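Local coordinates for protein MgGH51 (Meripilus giganteus, PDB 6ZPV) that hydrolyses terminal alpha-L-arabinofuranosidic bonds, probably releasing arabinose from arabinose-containing plant polysaccharides, as a fungal GH51 alpha-L-arabinofuranosidase, at residues I539-A542 / K547-I550; A218-S223 / T507-Q512. All coordinates share one frame; numbering follows the deposited sequence.

Contact 1: I539-A542 / K547-I550; sequences ITRA and KTFI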
ATOM      1  N   ILE A 539     -19.912 -20.196  -4.368  1.00 11.39           N
ATOM      2  CA  ILE A 539     -20.369 -20.685  -3.058  1.00 11.29           C
ATOM      3  C   ILE A 539     -19.193 -21.399  -2.405  1.00 11.44           C
ATOM      4  O   ILE A 539     -18.601 -22.330  -2.979  1.00 11.93           O
ATOM      5  CB  ILE A 539     -21.601 -21.581  -3.176  1.00 12.33           C
ATOM      6  CG1 ILE A 539     -22.705 -20.844  -3.946  1.00 14.02           C
ATOM      7  CG2 ILE A 539     -22.032 -22.012  -1.814  1.00 13.14           C
ATOM      8  CD1 ILE A 539     -23.941 -21.623  -4.254  1.00 15.32           C
ATOM      9  N   THR A 540     -18.906 -21.009  -1.171  1.00 11.35           N
ATOM     10  CA  THR A 540     -17.893 -21.658  -0.336  1.00 11.46           C
ATOM     11  C   THR A 540     -18.443 -21.965   1.035  1.00 11.30           C
ATOM     12  O   THR A 540     -19.518 -21.442   1.390  1.00 12.33           O
ATOM     13  CB  THR A 540     -16.589 -20.818  -0.230  1.00 11.47           C
ATOM     14  OG1 THR A 540     -16.896 -19.582   0.424  1.00 12.43           O
ATOM     15  CG2 THR A 540     -15.961 -20.590  -1.591  1.00 12.96           C
ATOM     16  N   ARG A 541     -17.739 -22.786   1.779  1.00 11.83           N
ATOM     17  CA  ARG A 541     -18.195 -23.270   3.104  0.70 12.39           C
ATOM     18  C   ARG A 541     -17.009 -23.332   4.067  1.00 12.73           C
ATOM     19  O   ARG A 541     -15.958 -23.828   3.663  1.00 13.55           O
ATOM     20  CB  ARG A 541     -18.914 -24.614   2.914  0.70 13.47           C
ATOM     21  CG  ARG A 541     -19.493 -25.230   4.180  0.70 14.72           C
ATOM     22  CD  ARG A 541     -20.342 -26.470   3.864  0.70 16.28           C
ATOM     23  NE  ARG A 541     -20.914 -27.122   5.030  0.70 16.61           N
ATOM     24  CZ  ARG A 541     -20.268 -27.988   5.827  0.70 17.95           C
ATOM     25  NH1 ARG A 541     -19.000 -28.340   5.580  0.70 19.12           N
ATOM     26  NH2 ARG A 541     -20.871 -28.471   6.916  0.70 18.18           N
ATOM     27  N   ALA A 542     -17.230 -22.909   5.292  1.00 14.49           N
ATOM     28  CA  ALA A 542     -16.269 -23.094   6.375  1.00 14.65           C
ATOM     29  C   ALA A 542     -16.426 -24.502   6.951  1.00 15.60           C
ATOM     30  O   ALA A 542     -17.484 -24.845   7.517  1.00 18.02           O
ATOM     31  CB  ALA A 542     -16.503 -22.043   7.402  1.00 16.46           C
ATOM     32  N   LYS A 547     -20.718 -22.629   8.093  1.00 14.10           N
ATOM     33  CA  LYS A 547     -21.110 -21.329   7.519  1.00 13.73           C
ATOM     34  C   LYS A 547     -20.839 -21.397   6.011  1.00 14.02           C
ATOM     35  O   LYS A 547     -19.737 -21.767   5.568  1.00 14.84           O
ATOM     36  CB  LYS A 547     -20.378 -20.193   8.191  1.00 19.08           C
ATOM     37  CG  LYS A 547     -20.961 -19.696   9.451  1.00 24.93           C
ATOM     38  CD  LYS A 547     -20.288 -18.392   9.797  1.00 35.69           C
ATOM     39  CE  LYS A 547     -21.031 -17.725  10.891  1.00 49.24           C
ATOM     40  NZ  LYS A 547     -20.248 -16.524  11.243  1.00 59.84           N
ATOM     41  N   THR A 548     -21.859 -21.051   5.221  1.00 12.38           N
ATOM     42  CA  THR A 548     -21.851 -21.227   3.778  1.00 11.52           C
ATOM     43  C   THR A 548     -22.145 -19.868   3.146  1.00 11.80           C
ATOM     44  O   THR A 548     -23.206 -19.247   3.447  1.00 13.44           O
ATOM     45  CB  THR A 548     -22.881 -22.303   3.379  1.00 12.57           C
ATOM     46  OG1 THR A 548     -22.574 -23.510   4.071  1.00 13.07           O
ATOM     47  CG2 THR A 548     -22.929 -22.555   1.891  1.00 12.78           C
ATOM     48  N   PHE A 549     -21.231 -19.423   2.302  1.00 11.60           N
ATOM     49  CA  PHE A 549     -21.197 -18.042   1.762  1.00 11.96           C
ATOM     50  C   PHE A 549     -21.536 -18.070   0.299  1.00 11.16           C
ATOM     51  O   PHE A 549     -20.766 -18.626  -0.503  1.00 12.07           O
ATOM     52  CB  PHE A 549     -19.819 -17.455   1.982  1.00 11.53           C
ATOM     53  CG  PHE A 549     -19.283 -17.589   3.377  1.00 12.20           C
ATOM     54  CD1 PHE A 549     -19.698 -16.745   4.378  1.00 12.39           C
ATOM     55  CD2 PHE A 549     -18.341 -18.556   3.669  1.00 13.44           C
ATOM     56  CE1 PHE A 549     -19.193 -16.839   5.667  1.00 14.29           C
ATOM     57  CE2 PHE A 549     -17.810 -18.678   4.929  1.00 14.79           C
ATOM     58  CZ  PHE A 549     -18.268 -17.832   5.930  1.00 14.21           C
ATOM     59  N   ILE A 550     -22.692 -17.533  -0.054  1.00 11.10           N
ATOM     60  CA  ILE A 550     -23.190 -17.460  -1.427  1.00 11.36           C
ATOM     61  C   ILE A 550     -22.970 -16.056  -1.920  1.00 11.10           C
ATOM     62  O   ILE A 550     -23.639 -15.112  -1.477  1.00 12.07           O
ATOM     63  CB  ILE A 550     -24.668 -17.877  -1.487  1.00 11.89           C
ATOM     64  CG1 ILE A 550     -24.927 -19.255  -0.918  1.00 13.00           C
ATOM     65  CG2 ILE A 550     -25.178 -17.729  -2.908  1.00 12.60           C
ATOM     66  CD1 ILE A 550     -26.384 -19.556  -0.636  1.00 15.04           C
TER
HETATM   67  O   HOH W   1     -18.010 -17.743  -1.257  1.00 13.65           O

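Contact 2: A218-S223 / T507-Q512; sequences AEMGPS and TSFFAQ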
ATOM      1  N   ALA A 218      -6.703  -3.575   7.413  1.00 14.05           N
ATOM      2  CA  ALA A 218      -7.028  -4.762   8.200  1.00 15.97           C
ATOM      3  C   ALA A 218      -8.518  -5.104   8.136  1.00 16.45           C
ATOM      4  O   ALA A 218      -8.870  -6.309   8.091  1.00 16.10           O
ATOM      5  CB  ALA A 218      -6.552  -4.578   9.619  1.00 18.27           C
ATOM      6  N   GLU A 219      -9.387  -4.119   8.001  1.00 16.42           N
ATOM      7  CA  GLU A 219     -10.868  -4.305   7.905  1.00 17.32           C
ATOM      8  C   GLU A 219     -11.286  -5.187   6.775  1.00 17.73           C
ATOM      9  O   GLU A 219     -12.304  -5.882   6.849  1.00 17.08           O
ATOM     10  CB  GLU A 219     -11.550  -2.893   7.744  1.00 22.83           C
ATOM     11  CG  GLU A 219     -13.012  -2.838   7.534  1.00 22.95           C
ATOM     12  CD  GLU A 219     -13.504  -1.437   7.358  1.00 22.63           C
ATOM     13  OE1 GLU A 219     -12.845  -0.488   7.869  1.00 25.95           O
ATOM     14  OE2 GLU A 219     -14.610  -1.386   6.725  1.00 26.05           O
ATOM     15  N   MET A 220     -10.482  -5.149   5.722  0.65 17.91           N
ATOM     16  CA  MET A 220     -10.785  -5.841   4.474  0.65 18.35           C
ATOM     17  C   MET A 220     -10.636  -7.352   4.650  0.65 17.13           C
ATOM     18  O   MET A 220     -11.160  -8.058   3.834  0.65 21.31           O
ATOM     19  CB  MET A 220      -9.940  -5.269   3.336  0.65 21.23           C
ATOM     20  CG  MET A 220     -10.590  -5.366   1.963  0.65 21.73           C
ATOM     21  SD  MET A 220      -9.349  -5.376   0.639  0.58 21.82           S
ATOM     22  CE  MET A 220      -8.745  -3.782   1.169  0.65 26.34           C
ATOM     23  N   GLY A 221      -9.975  -7.842   5.694  1.00 15.74           N
ATOM     24  CA  GLY A 221      -9.598  -9.243   5.882  1.00 18.04           C
ATOM     25  C   GLY A 221      -8.632  -9.812   4.877  1.00 13.87           C
ATOM     26  O   GLY A 221      -8.730 -10.985   4.513  1.00 15.86           O
ATOM     27  N   PRO A 222      -7.563  -9.081   4.531  1.00 12.27           N
ATOM     28  CA  PRO A 222      -6.583  -9.620   3.582  1.00 11.80           C
ATOM     29  C   PRO A 222      -5.749 -10.730   4.206  1.00 11.65           C
ATOM     30  O   PRO A 222      -5.422 -10.687   5.397  1.00 12.96           O
ATOM     31  CB  PRO A 222      -5.705  -8.440   3.257  1.00 12.77           C
ATOM     32  CG  PRO A 222      -5.750  -7.612   4.520  1.00 13.08           C
ATOM     33  CD  PRO A 222      -7.181  -7.756   5.043  1.00 13.38           C
ATOM     34  N   SER A 223      -5.271 -11.619   3.358  1.00 11.41           N
ATOM     35  CA  SER A 223      -4.414 -12.734   3.792  1.00 11.19           C
ATOM     36  C   SER A 223      -2.946 -12.509   3.415  1.00 11.01           C
ATOM     37  O   SER A 223      -2.071 -13.160   4.009  1.00 12.17           O
ATOM     38  CB  SER A 223      -4.835 -14.052   3.188  1.00 12.82           C
ATOM     39  OG  SER A 223      -4.713 -14.026   1.775  1.00 16.04           O
ATOM     40  N   THR A 507     -16.359   1.762  -3.614  1.00 11.30           N
ATOM     41  CA  THR A 507     -17.221   0.625  -3.991  1.00 11.13           C
ATOM     42  C   THR A 507     -16.417  -0.684  -4.158  1.00 10.78           C
ATOM     43  O   THR A 507     -16.811  -1.723  -3.638  1.00 11.54           O
ATOM     44  CB  THR A 507     -17.978   0.966  -5.286  1.00 11.32           C
ATOM     45  OG1 THR A 507     -16.990   1.299  -6.274  1.00 11.82           O
ATOM     46  CG2 THR A 507     -18.963   2.123  -5.123  1.00 12.23           C
ATOM     47  N   SER A 508     -15.277  -0.564  -4.840  1.00 10.85           N
ATOM     48  CA  SER A 508     -14.419  -1.724  -5.039  1.00 10.46           C
ATOM     49  C   SER A 508     -13.841  -2.255  -3.724  1.00 10.84           C
ATOM     50  O   SER A 508     -13.691  -3.469  -3.605  1.00 10.94           O
ATOM     51  CB  SER A 508     -13.312  -1.393  -6.062  1.00 11.11           C
ATOM     52  OG  SER A 508     -13.881  -1.219  -7.343  1.00 12.00           O
ATOM     53  N   PHE A 509     -13.538  -1.357  -2.774  1.00 10.59           N
ATOM     54  CA  PHE A 509     -13.109  -1.801  -1.443  1.00 10.67           C
ATOM     55  C   PHE A 509     -14.178  -2.684  -0.831  1.00 10.72           C
ATOM     56  O   PHE A 509     -13.873  -3.754  -0.278  1.00 11.20           O
ATOM     57  CB  PHE A 509     -12.852  -0.590  -0.545  1.00 11.52           C
ATOM     58  CG  PHE A 509     -12.644  -0.968   0.907  1.00 12.09           C
ATOM     59  CD1 PHE A 509     -11.392  -1.280   1.379  1.00 13.47           C
ATOM     60  CD2 PHE A 509     -13.720  -1.024   1.796  1.00 14.02           C
ATOM     61  CE1 PHE A 509     -11.222  -1.601   2.721  1.00 15.70           C
ATOM     62  CE2 PHE A 509     -13.543  -1.334   3.142  1.00 16.02           C
ATOM     63  CZ  PHE A 509     -12.273  -1.634   3.573  1.00 17.79           C
ATOM     64  N   PHE A 510     -15.446  -2.254  -0.892  1.00 10.98           N
ATOM     65  CA  PHE A 510     -16.505  -3.071  -0.293  1.00 11.11           C
ATOM     66  C   PHE A 510     -16.659  -4.399  -1.023  1.00 10.77           C
ATOM     67  O   PHE A 510     -16.928  -5.383  -0.348  1.00 11.94           O
ATOM     68  CB  PHE A 510     -17.817  -2.279  -0.209  1.00 11.94           C
ATOM     69  CG  PHE A 510     -17.778  -1.177   0.822  1.00 11.93           C
ATOM     70  CD1 PHE A 510     -17.564  -1.476   2.158  1.00 13.71           C
ATOM     71  CD2 PHE A 510     -17.971   0.151   0.470  1.00 13.86           C
ATOM     72  CE1 PHE A 510     -17.559  -0.461   3.094  1.00 14.51           C
ATOM     73  CE2 PHE A 510     -17.975   1.154   1.392  1.00 15.01           C
ATOM     74  CZ  PHE A 510     -17.737   0.840   2.695  1.00 15.24           C
ATOM     75  N   ALA A 511     -16.499  -4.449  -2.328  1.00 11.16           N
ATOM     76  CA  ALA A 511     -16.525  -5.755  -3.016  1.00 11.73           C
ATOM     77  C   ALA A 511     -15.381  -6.640  -2.530  1.00 11.28           C
ATOM     78  O   ALA A 511     -15.579  -7.837  -2.272  1.00 11.53           O
ATOM     79  CB  ALA A 511     -16.503  -5.581  -4.525  1.00 12.85           C
ATOM     80  N   GLN A 512     -14.189  -6.084  -2.423  1.00 11.24           N
ATOM     81  CA  GLN A 512     -13.045  -6.855  -1.925  1.00 11.07           C
ATOM     82  C   GLN A 512     -13.323  -7.367  -0.515  1.00 10.94           C
ATOM     83  O   GLN A 512     -13.036  -8.555  -0.229  1.00 11.77           O
ATOM     84  CB  GLN A 512     -11.749  -6.030  -1.935  1.00 11.31           C
ATOM     85  CG  GLN A 512     -11.220  -5.619  -3.305  1.00 10.42           C
ATOM     86  CD  GLN A 512     -10.711  -6.786  -4.076  1.00 10.60           C
ATOM     87  OE1 GLN A 512      -9.891  -7.582  -3.548  1.00 11.32           O
ATOM     88  NE2 GLN A 512     -11.151  -6.891  -5.339  1.00 11.02           N
TER

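Contact 1: I539-A542 / K547-I550
Thr540 and Phe549 exchange backbone hydrogen bonds in both directions, Phe549 N to Thr540 O at 2.8 Å and Thr540 N to Phe549 O at 3.1 Å. Beside them, OG1 of Thr540 meets the edge of the Phe549 ring, 3.7 Å from CD2. With chi1 at 64°, that hydroxyl sits between its own N and carbonyl carbon, where a water bridges it to Phe549 O; the water donates to the carbonyl. On the other face of the sheet, CG1 of Ile539 runs alongside CG1 of Ile550 at 4.1 Å, and CG2 of Ile539 touches the Thr548 methyl CG2 at 3.9 Å. The two strands, 535-541 and 547-554, form an antiparallel beta hairpin, and Ala542 N to Lys547 O (2.8 Å, N-H...O angle 169°) is a further rung near its turn. Arg541 reaches past Thr548, its CG 3.5 Å from Thr548 OG1; in one of its two modelled conformers, its extended chain carries the guanidinium to Thr626 O and Gln522 OE1. Further out, Gly546 O and Thr626 OG1 hold the Thr548 hydroxyl, while Gly520 N bonds to Thr540 OG1. Strand 522-523 flanks strand 535-541, and strand 618-625 flanks strand 547-554, within the seven-stranded antiparallel sheet.

Contact 2: A218-S223 / T507-Q512
Met220, in one of its two modelled conformers, lays its side chain against the Phe509 ring, with methyl CE 3.6 Å from both CD1 and CE1. Its sulfur is 5.4 Å from the ring centroid and 45° off the normal, an oblique Met-aromatic contact. In this conformer the thioether bends at chi3 (-59°), which brings CE back to the ring while SD rests 3.6 Å from CB of Gln512. Gln512 lies side by side with Met220; its amide turns to another partner, NE2 bonding to Tyr430 OH. Phe509, with CG anti to its backbone N (chi1 170°), extends from helix 507-517 to meet the Met220 chain and the carboxylate of Glu219. That carboxylate stands almost perpendicular to the ring, and OE2 lies in the ring plane at its edge, 3.7 Å from CE2. The same group forms salt bridges to Lys513 through OE2 and to Lys505 through OE1. Gly221, with positive phi, then turns the chain out of helical geometry toward strand 224-227 of the parallel eight-stranded sheet, the (beta/alpha)8 barrel expected of a GH51 enzyme. Leu20 and Leu495 also pack on Met220, a buried residue. The join between the two segments is therefore chiefly apolar, and the carboxylate oxygen at the ring edge, where aromatic hydrogens carry a slight positive charge, probably adds a modest electrostatic attraction beside the two lysines.

Both segments of contact 2 precede contact 1 in the chain; the centres of the two contacts lie 18 Å apart and their nearest atoms about 11 Å. Contact 2 spans 283 intervening residues, bringing the end of helix 211-219 against helix 507-517 beside the parallel barrel sheet. Contact 1 is local: only four residues separate its two segments, which lie in the seven-stranded antiparallel sheet. The two are linked in sequence through helix 507-517, which is followed by strand 522-523 and then by strand 535-541. Within some 27 residues the chain thus passes from a helix packed against the barrel to the hairpin, so the region from 507 on ties the barrel to the beta domain.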